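Local coordinates for protein succinate-semialdehyde dehydrogenase (Streptococcus pyogenes MGAS1882, PDB 4OGD) that probably oxidises succinic semialdehyde to succinate with NADP+ as cofactor, as a dimeric member of the aldehyde dehydrogenase family, at residues M104-E109 against A115-Q120; Q137-F142 against Q165-L170; G207-G212 against S384-G389. All coordinates share one frame; numbering follows the deposited sequence.

Contact 1: M104-E109 against A115-Q120; sequences MSTPLE and AYYLKQ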
ATOM      1  N   MET A 104       8.650  18.703   1.695  1.00 11.10           N
ATOM      2  CA  MET A 104       9.537  19.079   2.794  1.00 12.98           C
ATOM      3  C   MET A 104      10.019  17.868   3.598  1.00 12.56           C
ATOM      4  O   MET A 104       9.271  16.911   3.810  1.00 12.89           O
ATOM      5  CB  MET A 104       8.810  20.049   3.721  1.00 15.81           C
ATOM      6  CG  MET A 104       9.716  20.854   4.633  1.00 25.04           C
ATOM      7  SD  MET A 104       8.752  21.976   5.666  1.00 36.03           S
ATOM      8  CE  MET A 104       7.133  21.837   4.925  1.00 20.21           C
ATOM      9  N   SER A 105      11.275  17.914   4.041  1.00 13.78           N
ATOM     10  CA  SER A 105      11.801  16.910   4.957  1.00 13.80           C
ATOM     11  C   SER A 105      10.950  16.881   6.222  1.00 13.01           C
ATOM     12  O   SER A 105      10.385  17.901   6.626  1.00 13.22           O
ATOM     13  CB  SER A 105      13.254  17.246   5.313  1.00 14.64           C
ATOM     14  OG  SER A 105      13.818  16.281   6.179  1.00 20.57           O
ATOM     15  N   THR A 106      10.859  15.713   6.846  1.00 10.10           N
ATOM     16  CA  THR A 106      10.076  15.550   8.067  1.00 10.93           C
ATOM     17  C   THR A 106      10.963  15.171   9.247  1.00 12.86           C
ATOM     18  O   THR A 106      11.464  14.054   9.314  1.00  9.85           O
ATOM     19  CB  THR A 106       9.002  14.453   7.890  1.00 10.60           C
ATOM     20  OG1 THR A 106       8.117  14.825   6.829  1.00 13.41           O
ATOM     21  CG2 THR A 106       8.198  14.267   9.175  1.00 13.38           C
ATOM     22  N   PRO A 107      11.158  16.104  10.192  1.00 11.22           N
ATOM     23  CA  PRO A 107      11.927  15.774  11.395  1.00 12.76           C
ATOM     24  C   PRO A 107      11.225  14.721  12.239  1.00  9.87           C
ATOM     25  O   PRO A 107       9.988  14.684  12.306  1.00 12.73           O
ATOM     26  CB  PRO A 107      11.966  17.100  12.162  1.00 11.62           C
ATOM     27  CG  PRO A 107      11.702  18.152  11.133  1.00 15.64           C
ATOM     28  CD  PRO A 107      10.732  17.513  10.181  1.00 15.71           C
ATOM     29  N   LEU A 108      12.024  13.872  12.871  1.00 10.28           N
ATOM     30  CA  LEU A 108      11.516  12.825  13.739  1.00  9.37           C
ATOM     31  C   LEU A 108      12.010  13.054  15.159  1.00 14.17           C
ATOM     32  O   LEU A 108      13.206  13.255  15.390  1.00 14.73           O
ATOM     33  CB  LEU A 108      11.964  11.455  13.240  1.00 10.89           C
ATOM     34  CG  LEU A 108      11.424  11.022  11.878  1.00 10.30           C
ATOM     35  CD1 LEU A 108      12.264   9.897  11.289  1.00 10.25           C
ATOM     36  CD2 LEU A 108       9.978  10.574  12.008  1.00 12.78           C
ATOM     37  N   GLU A 109      11.076  13.034  16.100  1.00 14.36           N
ATOM     38  CA  GLU A 109      11.375  13.263  17.505  1.00 15.86           C
ATOM     39  C   GLU A 109      12.056  12.046  18.128  1.00 15.71           C
ATOM     40  O   GLU A 109      11.473  10.964  18.207  1.00 15.60           O
ATOM     41  CB  GLU A 109      10.082  13.605  18.245  1.00 18.51           C
ATOM     42  CG  GLU A 109      10.224  13.814  19.743  1.00 31.08           C
ATOM     43  CD  GLU A 109       8.872  13.928  20.436  1.00 38.93           C
ATOM     44  OE1 GLU A 109       7.932  14.480  19.823  1.00 40.22           O
ATOM     45  OE2 GLU A 109       8.748  13.450  21.584  1.00 43.80           O
ATOM     46  N   ALA A 115      17.251  12.665  13.570  1.00  9.46           N
ATOM     47  CA  ALA A 115      16.507  11.832  12.625  1.00 11.15           C
ATOM     48  C   ALA A 115      15.515  12.649  11.809  1.00 10.60           C
ATOM     49  O   ALA A 115      14.880  13.572  12.325  1.00 10.66           O
ATOM     50  CB  ALA A 115      15.772  10.714  13.366  1.00 10.34           C
ATOM     51  N   TYR A 116      15.385  12.296  10.535  1.00  8.09           N
ATOM     52  CA  TYR A 116      14.343  12.855   9.674  1.00  9.66           C
ATOM     53  C   TYR A 116      14.085  11.892   8.529  1.00  9.58           C
ATOM     54  O   TYR A 116      14.830  10.941   8.332  1.00  7.70           O
ATOM     55  CB  TYR A 116      14.747  14.229   9.123  1.00  9.15           C
ATOM     56  CG  TYR A 116      16.032  14.237   8.325  1.00  8.69           C
ATOM     57  CD1 TYR A 116      16.012  14.161   6.936  1.00 10.49           C
ATOM     58  CD2 TYR A 116      17.267  14.337   8.962  1.00 10.49           C
ATOM     59  CE1 TYR A 116      17.193  14.179   6.200  1.00 11.90           C
ATOM     60  CE2 TYR A 116      18.445  14.357   8.238  1.00 11.56           C
ATOM     61  CZ  TYR A 116      18.405  14.278   6.862  1.00 12.28           C
ATOM     62  OH  TYR A 116      19.585  14.298   6.147  1.00 11.14           O
ATOM     63  N   TYR A 117      13.023  12.120   7.771  1.00  8.59           N
ATOM     64  CA  TYR A 117      12.900  11.367   6.536  1.00  7.54           C
ATOM     65  C   TYR A 117      12.593  12.262   5.357  1.00  9.54           C
ATOM     66  O   TYR A 117      11.894  13.267   5.487  1.00 10.85           O
ATOM     67  CB  TYR A 117      11.919  10.185   6.651  1.00  8.75           C
ATOM     68  CG  TYR A 117      10.442  10.522   6.762  1.00  7.01           C
ATOM     69  CD1 TYR A 117       9.668  10.710   5.621  1.00  9.04           C
ATOM     70  CD2 TYR A 117       9.816  10.586   7.999  1.00  8.75           C
ATOM     71  CE1 TYR A 117       8.316  10.986   5.712  1.00  9.40           C
ATOM     72  CE2 TYR A 117       8.449  10.859   8.097  1.00 10.93           C
ATOM     73  CZ  TYR A 117       7.717  11.063   6.940  1.00  9.63           C
ATOM     74  OH  TYR A 117       6.363  11.332   7.005  1.00 13.74           O
ATOM     75  N   LEU A 118      13.150  11.887   4.215  1.00  7.05           N
ATOM     76  CA  LEU A 118      12.919  12.605   2.977  1.00  7.72           C
ATOM     77  C   LEU A 118      11.759  11.953   2.246  1.00  7.97           C
ATOM     78  O   LEU A 118      11.403  10.805   2.529  1.00  8.84           O
ATOM     79  CB  LEU A 118      14.179  12.561   2.114  1.00  7.50           C
ATOM     80  CG  LEU A 118      15.424  13.125   2.806  1.00  9.41           C
ATOM     81  CD1 LEU A 118      16.658  12.853   1.972  1.00 13.94           C
ATOM     82  CD2 LEU A 118      15.272  14.624   3.048  1.00 13.43           C
ATOM     83  N   LYS A 119      11.152  12.693   1.323  1.00  7.72           N
ATOM     84  CA  LYS A 119      10.132  12.122   0.455  1.00  7.98           C
ATOM     85  C   LYS A 119      10.666  12.173  -0.958  1.00  7.40           C
ATOM     86  O   LYS A 119      10.761  13.241  -1.561  1.00  9.67           O
ATOM     87  CB  LYS A 119       8.812  12.878   0.585  1.00  8.02           C
ATOM     88  CG  LYS A 119       8.135  12.660   1.925  1.00  9.43           C
ATOM     89  CD  LYS A 119       6.967  13.614   2.141  1.00 11.82           C
ATOM     90  CE  LYS A 119       6.302  13.332   3.478  1.00 12.56           C
ATOM     91  NZ  LYS A 119       5.248  14.340   3.820  1.00 12.08           N
ATOM     92  N   GLN A 120      11.045  11.013  -1.477  1.00  6.79           N
ATOM     93  CA  GLN A 120      11.777  10.967  -2.732  1.00  8.23           C
ATOM     94  C   GLN A 120      11.033  10.191  -3.801  1.00  7.05           C
ATOM     95  O   GLN A 120      10.199   9.328  -3.494  1.00  7.49           O
ATOM     96  CB  GLN A 120      13.160  10.345  -2.496  1.00  7.28           C
ATOM     97  CG  GLN A 120      14.020  11.157  -1.531  1.00  8.07           C
ATOM     98  CD  GLN A 120      15.407  10.596  -1.384  1.00 10.38           C
ATOM     99  OE1 GLN A 120      15.575   9.422  -1.069  1.00  9.58           O
ATOM    100  NE2 GLN A 120      16.415  11.425  -1.638  1.00 11.96           N
TER
HETATM  101  O   HOH W   1       9.431  14.187   4.476  1.00 12.52           O
HETATM  102  O   HOH W   2      15.690  14.396  15.237  1.00 13.02           O
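T106 and Y117 face each other across the tight middle of this antiparallel hairpin, a hydrogen-bonded pair whose side chains run side by side. T106 N gives a nearly straight bond to Y117 O at 3.0 Å, lying in the carbonyl plane, and Y117 N returns one to T106 O at 2.9 Å, tilted from that plane. A third bond runs from L108 N to A115 O, with the donor well above the carbonyl plane. The side chains follow suit: T106 CB sits over one face of the Y117 ring, 3.8 Å from the centroid, a CH-pi contact set toward the rim. Y117 holds its CG between backbone N and carbonyl carbon (chi1 71°), which lays the ring beside the threonine. L108 CD2 comes in at the edge of the same ring, 4.0 Å from Y117 CD2, while L108 CB touches A115 CB. P107 meets Y116 mainly through its CA, 3.9 Å from Y116 CB.

Toward M104 the contact passes to polar atoms and water. One water adds a second donor to Y117 O and ties it to M104 O, to which it also donates, and to T106 OG1, from which it accepts. S105 OG reaches Y116 CD1 at 3.1 Å, oblique to the ring. At the other end a second water links L108 O to A115 N.

Strand 448-455 pairs with the far edge of 113-120, completing a three-stranded sheet that projects from the body of the subunit, the oligomerisation element of aldehyde dehydrogenases. P425 and L441 of the second subunit pack on L108 and Y117. The chemistry is therefore divided: backbone bonds and an apolar patch around L108, A115 and Y117 serve both hairpin and dimer, while waters bridge carbonyls, one amide and the T106 hydroxyl.

Contact 2: Q137-F142 against Q165-L170; sequences QIMRVF and QSFEEL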
ATOM      1  N   GLN A 137      -9.588  10.858 -13.628  1.00  7.50           N
ATOM      2  CA  GLN A 137      -8.889   9.709 -13.051  1.00  7.18           C
ATOM      3  C   GLN A 137      -7.400   9.704 -13.416  1.00  5.81           C
ATOM      4  O   GLN A 137      -6.578   9.189 -12.653  1.00  8.29           O
ATOM      5  CB  GLN A 137      -9.528   8.363 -13.425  1.00  7.83           C
ATOM      6  CG  GLN A 137     -11.013   8.211 -13.127  1.00  9.04           C
ATOM      7  CD  GLN A 137     -11.399   8.397 -11.680  1.00 15.16           C
ATOM      8  OE1 GLN A 137     -10.562   8.356 -10.774  1.00 17.24           O
ATOM      9  NE2 GLN A 137     -12.693   8.589 -11.449  1.00 12.51           N
ATOM     10  N   ILE A 138      -7.036  10.269 -14.566  1.00  6.05           N
ATOM     11  CA  ILE A 138      -5.610  10.433 -14.868  1.00  6.54           C
ATOM     12  C   ILE A 138      -5.003  11.513 -13.983  1.00  6.77           C
ATOM     13  O   ILE A 138      -3.953  11.312 -13.366  1.00  6.38           O
ATOM     14  CB  ILE A 138      -5.341  10.826 -16.336  1.00  6.51           C
ATOM     15  CG1 ILE A 138      -5.931   9.800 -17.305  1.00  7.26           C
ATOM     16  CG2 ILE A 138      -3.839  10.938 -16.573  1.00  7.20           C
ATOM     17  CD1 ILE A 138      -5.854  10.259 -18.771  1.00  8.57           C
ATOM     18  N   MET A 139      -5.664  12.660 -13.912  1.00  7.23           N
ATOM     19  CA  MET A 139      -5.085  13.809 -13.225  1.00  6.56           C
ATOM     20  C   MET A 139      -4.847  13.517 -11.744  1.00  6.90           C
ATOM     21  O   MET A 139      -3.861  13.986 -11.163  1.00  6.14           O
ATOM     22  CB  MET A 139      -5.958  15.061 -13.405  1.00  7.49           C
ATOM     23  CG  MET A 139      -5.273  16.347 -12.918  1.00  6.31           C
ATOM     24  SD  MET A 139      -3.801  16.736 -13.881  1.00  8.33           S
ATOM     25  CE  MET A 139      -4.586  17.621 -15.225  1.00  8.57           C
ATOM     26  N   ARG A 140      -5.726  12.716 -11.144  1.00  7.10           N
ATOM     27  CA  ARG A 140      -5.597  12.371  -9.725  1.00  6.71           C
ATOM     28  C   ARG A 140      -4.254  11.738  -9.415  1.00  6.31           C
ATOM     29  O   ARG A 140      -3.730  11.908  -8.316  1.00  8.76           O
ATOM     30  CB  ARG A 140      -6.724  11.433  -9.264  1.00  7.04           C
ATOM     31  CG  ARG A 140      -8.065  12.132  -9.074  1.00 10.99           C
ATOM     32  CD  ARG A 140      -8.999  11.435  -8.079  1.00 13.51           C
ATOM     33  NE  ARG A 140      -8.938   9.981  -8.108  1.00 13.50           N
ATOM     34  CZ  ARG A 140      -9.972   9.175  -7.856  1.00 15.45           C
ATOM     35  NH1 ARG A 140     -11.170   9.673  -7.573  1.00  9.82           N
ATOM     36  NH2 ARG A 140      -9.808   7.864  -7.911  1.00 19.55           N
ATOM     37  N   VAL A 141      -3.706  10.999 -10.374  1.00  6.34           N
ATOM     38  CA  VAL A 141      -2.423  10.339 -10.152  1.00  8.15           C
ATOM     39  C   VAL A 141      -1.265  10.983 -10.898  1.00  7.79           C
ATOM     40  O   VAL A 141      -0.139  10.959 -10.402  1.00  7.36           O
ATOM     41  CB  VAL A 141      -2.479   8.820 -10.445  1.00  6.12           C
ATOM     42  CG1 VAL A 141      -3.408   8.148  -9.468  1.00  7.07           C
ATOM     43  CG2 VAL A 141      -2.929   8.548 -11.866  1.00  5.85           C
ATOM     44  N   PHE A 142      -1.521  11.571 -12.070  1.00  6.67           N
ATOM     45  CA  PHE A 142      -0.440  12.249 -12.775  1.00  5.30           C
ATOM     46  C   PHE A 142       0.091  13.450 -11.986  1.00  5.95           C
ATOM     47  O   PHE A 142       1.308  13.618 -11.861  1.00  6.70           O
ATOM     48  CB  PHE A 142      -0.868  12.691 -14.179  1.00  5.91           C
ATOM     49  CG  PHE A 142       0.132  13.590 -14.840  1.00  6.95           C
ATOM     50  CD1 PHE A 142       1.346  13.082 -15.282  1.00  8.21           C
ATOM     51  CD2 PHE A 142      -0.122  14.947 -14.983  1.00  6.41           C
ATOM     52  CE1 PHE A 142       2.293  13.914 -15.875  1.00  9.33           C
ATOM     53  CE2 PHE A 142       0.827  15.783 -15.567  1.00  7.12           C
ATOM     54  CZ  PHE A 142       2.020  15.266 -16.013  1.00  8.56           C
ATOM     55  N   GLN A 165      -4.841   9.630 -25.578  1.00  7.51           N
ATOM     56  CA  GLN A 165      -3.828  10.195 -26.458  1.00  9.57           C
ATOM     57  C   GLN A 165      -3.690  11.705 -26.257  1.00  9.00           C
ATOM     58  O   GLN A 165      -2.578  12.233 -26.181  1.00  8.20           O
ATOM     59  CB  GLN A 165      -4.199   9.898 -27.908  1.00 10.17           C
ATOM     60  CG  GLN A 165      -3.339  10.630 -28.923  1.00 14.50           C
ATOM     61  CD  GLN A 165      -3.869  10.479 -30.333  1.00 15.26           C
ATOM     62  OE1 GLN A 165      -4.920  11.031 -30.683  1.00 14.63           O
ATOM     63  NE2 GLN A 165      -3.147   9.721 -31.153  1.00 17.66           N
ATOM     64  N   SER A 166      -4.821  12.396 -26.163  1.00  9.93           N
ATOM     65  CA  SER A 166      -4.807  13.844 -26.003  1.00  9.81           C
ATOM     66  C   SER A 166      -4.240  14.273 -24.655  1.00  8.87           C
ATOM     67  O   SER A 166      -3.743  15.388 -24.522  1.00 10.44           O
ATOM     68  CB  SER A 166      -6.206  14.429 -26.195  1.00 10.06           C
ATOM     69  OG  SER A 166      -7.123  13.929 -25.230  1.00 10.85           O
ATOM     70  N   PHE A 167      -4.319  13.406 -23.643  1.00  9.64           N
ATOM     71  CA  PHE A 167      -3.757  13.768 -22.350  1.00  7.31           C
ATOM     72  C   PHE A 167      -2.234  13.844 -22.439  1.00  7.01           C
ATOM     73  O   PHE A 167      -1.615  14.802 -21.952  1.00  8.80           O
ATOM     74  CB  PHE A 167      -4.189  12.800 -21.237  1.00  8.99           C
ATOM     75  CG  PHE A 167      -3.940  13.338 -19.845  1.00  7.26           C
ATOM     76  CD1 PHE A 167      -2.665  13.302 -19.282  1.00  9.81           C
ATOM     77  CD2 PHE A 167      -4.975  13.911 -19.117  1.00  9.53           C
ATOM     78  CE1 PHE A 167      -2.436  13.816 -18.013  1.00  9.93           C
ATOM     79  CE2 PHE A 167      -4.757  14.424 -17.851  1.00  9.15           C
ATOM     80  CZ  PHE A 167      -3.489  14.370 -17.294  1.00  7.78           C
ATOM     81  N   GLU A 168      -1.629  12.843 -23.069  1.00  7.42           N
ATOM     82  CA  GLU A 168      -0.199  12.894 -23.356  1.00  8.24           C
ATOM     83  C   GLU A 168       0.151  14.143 -24.165  1.00  9.03           C
ATOM     84  O   GLU A 168       1.121  14.825 -23.853  1.00  8.74           O
ATOM     85  CB  GLU A 168       0.273  11.645 -24.108  1.00  8.15           C
ATOM     86  CG  GLU A 168       1.755  11.718 -24.492  1.00  7.04           C
ATOM     87  CD  GLU A 168       2.216  10.543 -25.330  1.00 10.98           C
ATOM     88  OE1 GLU A 168       1.704   9.425 -25.142  1.00 11.57           O
ATOM     89  OE2 GLU A 168       3.093  10.739 -26.197  1.00 15.39           O
ATOM     90  N   GLU A 169      -0.650  14.446 -25.183  1.00  8.73           N
ATOM     91  CA  GLU A 169      -0.396  15.617 -26.030  1.00  9.44           C
ATOM     92  C   GLU A 169      -0.467  16.915 -25.228  1.00 11.86           C
ATOM     93  O   GLU A 169       0.332  17.837 -25.443  1.00  9.42           O
ATOM     94  CB  GLU A 169      -1.383  15.646 -27.206  1.00 11.49           C
ATOM     95  CG  GLU A 169      -1.083  14.582 -28.249  1.00 12.60           C
ATOM     96  CD  GLU A 169      -2.226  14.337 -29.219  1.00 15.14           C
ATOM     97  OE1 GLU A 169      -3.307  14.939 -29.055  1.00 18.14           O
ATOM     98  OE2 GLU A 169      -2.026  13.538 -30.157  1.00 18.32           O
ATOM     99  N   LEU A 170      -1.434  16.981 -24.315  1.00  8.22           N
ATOM    100  CA  LEU A 170      -1.600  18.120 -23.414  1.00  8.82           C
ATOM    101  C   LEU A 170      -0.344  18.378 -22.581  1.00 10.78           C
ATOM    102  O   LEU A 170       0.127  19.517 -22.466  1.00 10.97           O
ATOM    103  CB  LEU A 170      -2.795  17.867 -22.490  1.00  7.91           C
ATOM    104  CG  LEU A 170      -2.999  18.743 -21.249  1.00  8.65           C
ATOM    105  CD1 LEU A 170      -3.290  20.190 -21.636  1.00  9.19           C
ATOM    106  CD2 LEU A 170      -4.116  18.197 -20.365  1.00  9.38           C
TER
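F167 reaches from helix 161-173 to helix 136-148 and makes every side-chain contact between the two segments. F167 CB already meets I138 CD1 at 3.9 Å. With CG anti to the backbone N (chi1 -165°), the ring is carried toward the other helix, and I138 CD1 stays close to CG and CD2 at its root. Farther out, I138 CG2 sits 3.5 Å from the F167 centroid, a CH-pi contact over the centre of the face; the two side chains run antiparallel alongside one another. CD1, CE1 and CZ of the phenyl all lie under this methyl. On one flank F167 CE1 also meets F142 CD2 at 4.0 Å, and on the other CE2 approaches I138 CB and the M139 methyl. At the tip, F167 CZ touches M139 CE, also at 4.0 Å. M139 SD lies at the edge of the F167 ring in a Met-aromatic contact; bends at chi2 and chi3 bring this chain across the phenyl at about a right angle. The F142 and F167 rings form an offset edge-to-face pair, planes at 83°, with the edge of F167 directed at the face of F142.

The helix axes stay 12.0 Å apart and cross at -41°, and F167 bridges the gap. I181 of strand 181-183 touches I138, F142 and F167, and Y135 adds another edge-to-face ring; V55 and L59 of helix 45-61 cover M139. These are helices of the Rossmann-type cofactor domain, lying against its mostly parallel sheet. No hydrogen bond or charge joins the two segments: what holds them is dispersion and weak electrostatics among four buried apolar side chains, with a methyl over the F167 face, sulfur at its edge, and that edge turned to the F142 face.

Contact 3: G207-G212 against S384-G389; sequences GSERGG and SNYGLG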
ATOM      1  N   GLY A 207     -10.765   1.452 -11.463  1.00  7.23           N
ATOM      2  CA  GLY A 207     -11.591   0.680 -12.377  1.00  8.12           C
ATOM      3  C   GLY A 207     -12.418  -0.354 -11.652  1.00 12.01           C
ATOM      4  O   GLY A 207     -12.862  -0.121 -10.527  1.00 11.27           O
ATOM      5  N   SER A 208     -12.631  -1.495 -12.298  1.00 11.00           N
ATOM      6  CA  SER A 208     -13.512  -2.521 -11.756  1.00 10.42           C
ATOM      7  C   SER A 208     -12.737  -3.479 -10.891  1.00 11.33           C
ATOM      8  O   SER A 208     -11.515  -3.607 -11.021  1.00 13.29           O
ATOM      9  CB  SER A 208     -14.142  -3.322 -12.891  1.00 13.78           C
ATOM     10  OG  SER A 208     -13.171  -4.197 -13.450  1.00 18.19           O
ATOM     11  N   GLU A 209     -13.444  -4.194 -10.026  1.00 11.95           N
ATOM     12  CA  GLU A 209     -12.735  -5.085  -9.131  1.00 13.67           C
ATOM     13  C   GLU A 209     -12.132  -6.294  -9.843  1.00 10.17           C
ATOM     14  O   GLU A 209     -11.165  -6.863  -9.351  1.00 12.40           O
ATOM     15  CB  GLU A 209     -13.586  -5.498  -7.939  1.00 15.44           C
ATOM     16  CG  GLU A 209     -14.807  -6.299  -8.274  1.00 15.98           C
ATOM     17  CD  GLU A 209     -15.479  -6.794  -7.013  1.00 23.25           C
ATOM     18  OE1 GLU A 209     -14.991  -7.779  -6.419  1.00 26.49           O
ATOM     19  OE2 GLU A 209     -16.476  -6.181  -6.604  1.00 22.87           O
ATOM     20  N   ARG A 210     -12.678  -6.681 -10.997  1.00 12.22           N
ATOM     21  CA  ARG A 210     -12.046  -7.745 -11.766  1.00 16.39           C
ATOM     22  C   ARG A 210     -10.722  -7.281 -12.365  1.00 13.62           C
ATOM     23  O   ARG A 210      -9.723  -8.003 -12.312  1.00 13.87           O
ATOM     24  CB  ARG A 210     -12.980  -8.297 -12.844  1.00 22.71           C
ATOM     25  CG  ARG A 210     -14.110  -9.155 -12.285  1.00 25.16           C
ATOM     26  CD  ARG A 210     -14.966  -9.760 -13.389  1.00 34.81           C
ATOM     27  NE  ARG A 210     -14.261 -10.813 -14.112  1.00 41.21           N
ATOM     28  CZ  ARG A 210     -14.262 -12.093 -13.750  1.00 42.25           C
ATOM     29  NH1 ARG A 210     -14.930 -12.478 -12.673  1.00 37.60           N
ATOM     30  NH2 ARG A 210     -13.591 -12.988 -14.464  1.00 45.58           N
ATOM     31  N   GLY A 211     -10.706  -6.073 -12.923  1.00 12.40           N
ATOM     32  CA  GLY A 211      -9.466  -5.513 -13.433  1.00 14.41           C
ATOM     33  C   GLY A 211      -8.475  -5.292 -12.304  1.00 13.27           C
ATOM     34  O   GLY A 211      -7.277  -5.578 -12.431  1.00 11.86           O
ATOM     35  N   GLY A 212      -8.989  -4.797 -11.183  1.00 11.18           N
ATOM     36  CA  GLY A 212      -8.173  -4.572 -10.006  1.00  9.72           C
ATOM     37  C   GLY A 212      -7.509  -5.840  -9.511  1.00 10.15           C
ATOM     38  O   GLY A 212      -6.321  -5.841  -9.204  1.00  9.32           O
ATOM     39  N   SER A 384     -22.119  -5.203   3.028  1.00 10.34           N
ATOM     40  CA  SER A 384     -21.740  -4.906   1.652  1.00  7.83           C
ATOM     41  C   SER A 384     -20.308  -5.354   1.422  1.00  7.01           C
ATOM     42  O   SER A 384     -19.477  -5.274   2.329  1.00  8.93           O
ATOM     43  CB  SER A 384     -21.841  -3.400   1.414  1.00  8.06           C
ATOM     44  OG  SER A 384     -21.504  -3.070   0.075  1.00  8.42           O
ATOM     45  N   ASN A 385     -20.030  -5.841   0.217  1.00  8.10           N
ATOM     46  CA  ASN A 385     -18.666  -6.135  -0.195  1.00  9.63           C
ATOM     47  C   ASN A 385     -17.927  -4.875  -0.602  1.00  7.52           C
ATOM     48  O   ASN A 385     -16.730  -4.912  -0.852  1.00  7.97           O
ATOM     49  CB  ASN A 385     -18.661  -7.110  -1.365  1.00 12.12           C
ATOM     50  CG  ASN A 385     -19.145  -8.480  -0.965  1.00 14.21           C
ATOM     51  OD1 ASN A 385     -18.814  -8.962   0.115  1.00 16.12           O
ATOM     52  ND2 ASN A 385     -19.938  -9.108  -1.825  1.00 17.48           N
ATOM     53  N   TYR A 386     -18.649  -3.762  -0.650  1.00  9.12           N
ATOM     54  CA  TYR A 386     -18.071  -2.476  -1.023  1.00  7.69           C
ATOM     55  C   TYR A 386     -18.022  -1.546   0.171  1.00  7.85           C
ATOM     56  O   TYR A 386     -18.683  -1.770   1.183  1.00  8.36           O
ATOM     57  CB  TYR A 386     -18.921  -1.834  -2.116  1.00  9.03           C
ATOM     58  CG  TYR A 386     -19.093  -2.709  -3.328  1.00  9.70           C
ATOM     59  CD1 TYR A 386     -20.185  -3.554  -3.448  1.00 10.42           C
ATOM     60  CD2 TYR A 386     -18.150  -2.693  -4.348  1.00 17.24           C
ATOM     61  CE1 TYR A 386     -20.343  -4.362  -4.561  1.00 14.18           C
ATOM     62  CE2 TYR A 386     -18.296  -3.496  -5.461  1.00 19.21           C
ATOM     63  CZ  TYR A 386     -19.398  -4.322  -5.562  1.00 18.34           C
ATOM     64  OH  TYR A 386     -19.546  -5.120  -6.671  1.00 24.32           O
ATOM     65  N   GLY A 387     -17.239  -0.482   0.054  1.00  6.99           N
ATOM     66  CA  GLY A 387     -17.218   0.525   1.095  1.00  8.04           C
ATOM     67  C   GLY A 387     -16.479   1.741   0.586  1.00  9.06           C
ATOM     68  O   GLY A 387     -15.414   2.080   1.092  1.00  6.28           O
ATOM     69  N   LEU A 388     -17.039   2.398  -0.425  1.00  7.15           N
ATOM     70  CA  LEU A 388     -16.343   3.527  -1.029  1.00  6.85           C
ATOM     71  C   LEU A 388     -16.819   4.847  -0.449  1.00  7.66           C
ATOM     72  O   LEU A 388     -16.081   5.514   0.285  1.00  8.28           O
ATOM     73  CB  LEU A 388     -16.506   3.525  -2.553  1.00  7.04           C
ATOM     74  CG  LEU A 388     -15.710   4.622  -3.274  1.00  6.80           C
ATOM     75  CD1 LEU A 388     -14.210   4.572  -2.969  1.00  7.34           C
ATOM     76  CD2 LEU A 388     -15.934   4.462  -4.762  1.00  5.82           C
ATOM     77  N   GLY A 389     -18.057   5.216  -0.771  1.00  6.14           N
ATOM     78  CA  GLY A 389     -18.639   6.445  -0.263  1.00  6.56           C
ATOM     79  C   GLY A 389     -19.931   6.201   0.491  1.00  8.00           C
ATOM     80  O   GLY A 389     -20.075   5.207   1.201  1.00  9.27           O
TER
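E209 and Y386 approach at about a right angle, carboxylate and phenol ring planes turned 84° apart. A single oxygen does the touching: E209 OE2 stands 3.2 Å from Y386 OH and 3.4 Å from Y386 CE2, oblique to the ring. The glutamate gets there with CG wedged between backbone N and carbonyl carbon (chi1 64°) and its chain extended beyond, while Y386 stretches its long side chain back; E209 CA and Y386 CA are 10.1 Å apart. The other oxygen, OE1, is hydrogen-bonded to H431, which holds the carboxylate in place.

Each backbone is shaped by a serine. S208 is the N-cap of helix 209-221, its OG accepting from G211 N at 3.1 Å in a straight bond. S384 OG accepts from Y386 N, 3.0 Å away, forming an ST turn that leads into a short, weakly bonded strand at about 386-387. L223 of the second subunit packs on E209.

This small polar meeting joins the cofactor and catalytic domains of the aldehyde dehydrogenase fold. G207 to G212, following strand 200-206, is consistent with the family's GxxxxG turn at a helix start of the Rossmann-type cofactor domain.

How the contacts relate
The three contacts follow one another along the chain without interleaving. Contact 1 belongs to the projecting three-stranded sheet, its centre about 30 Å from that of contact 2 and about 34 Å from that of contact 3. Contacts 2 and 3 have centres about 23 Å apart, but their nearest atoms come within about 7 Å, and helices 136-148, 161-173 and 209-221 all accompany the six-stranded mixed sheet of the cofactor domain. Contact 3 then reaches across to the domain built on the seven-stranded sheet. Contacts 1 and 3 both meet the second subunit; contact 2 stays inside one chain. Together they sample oligomerisation, core and interdomain packing.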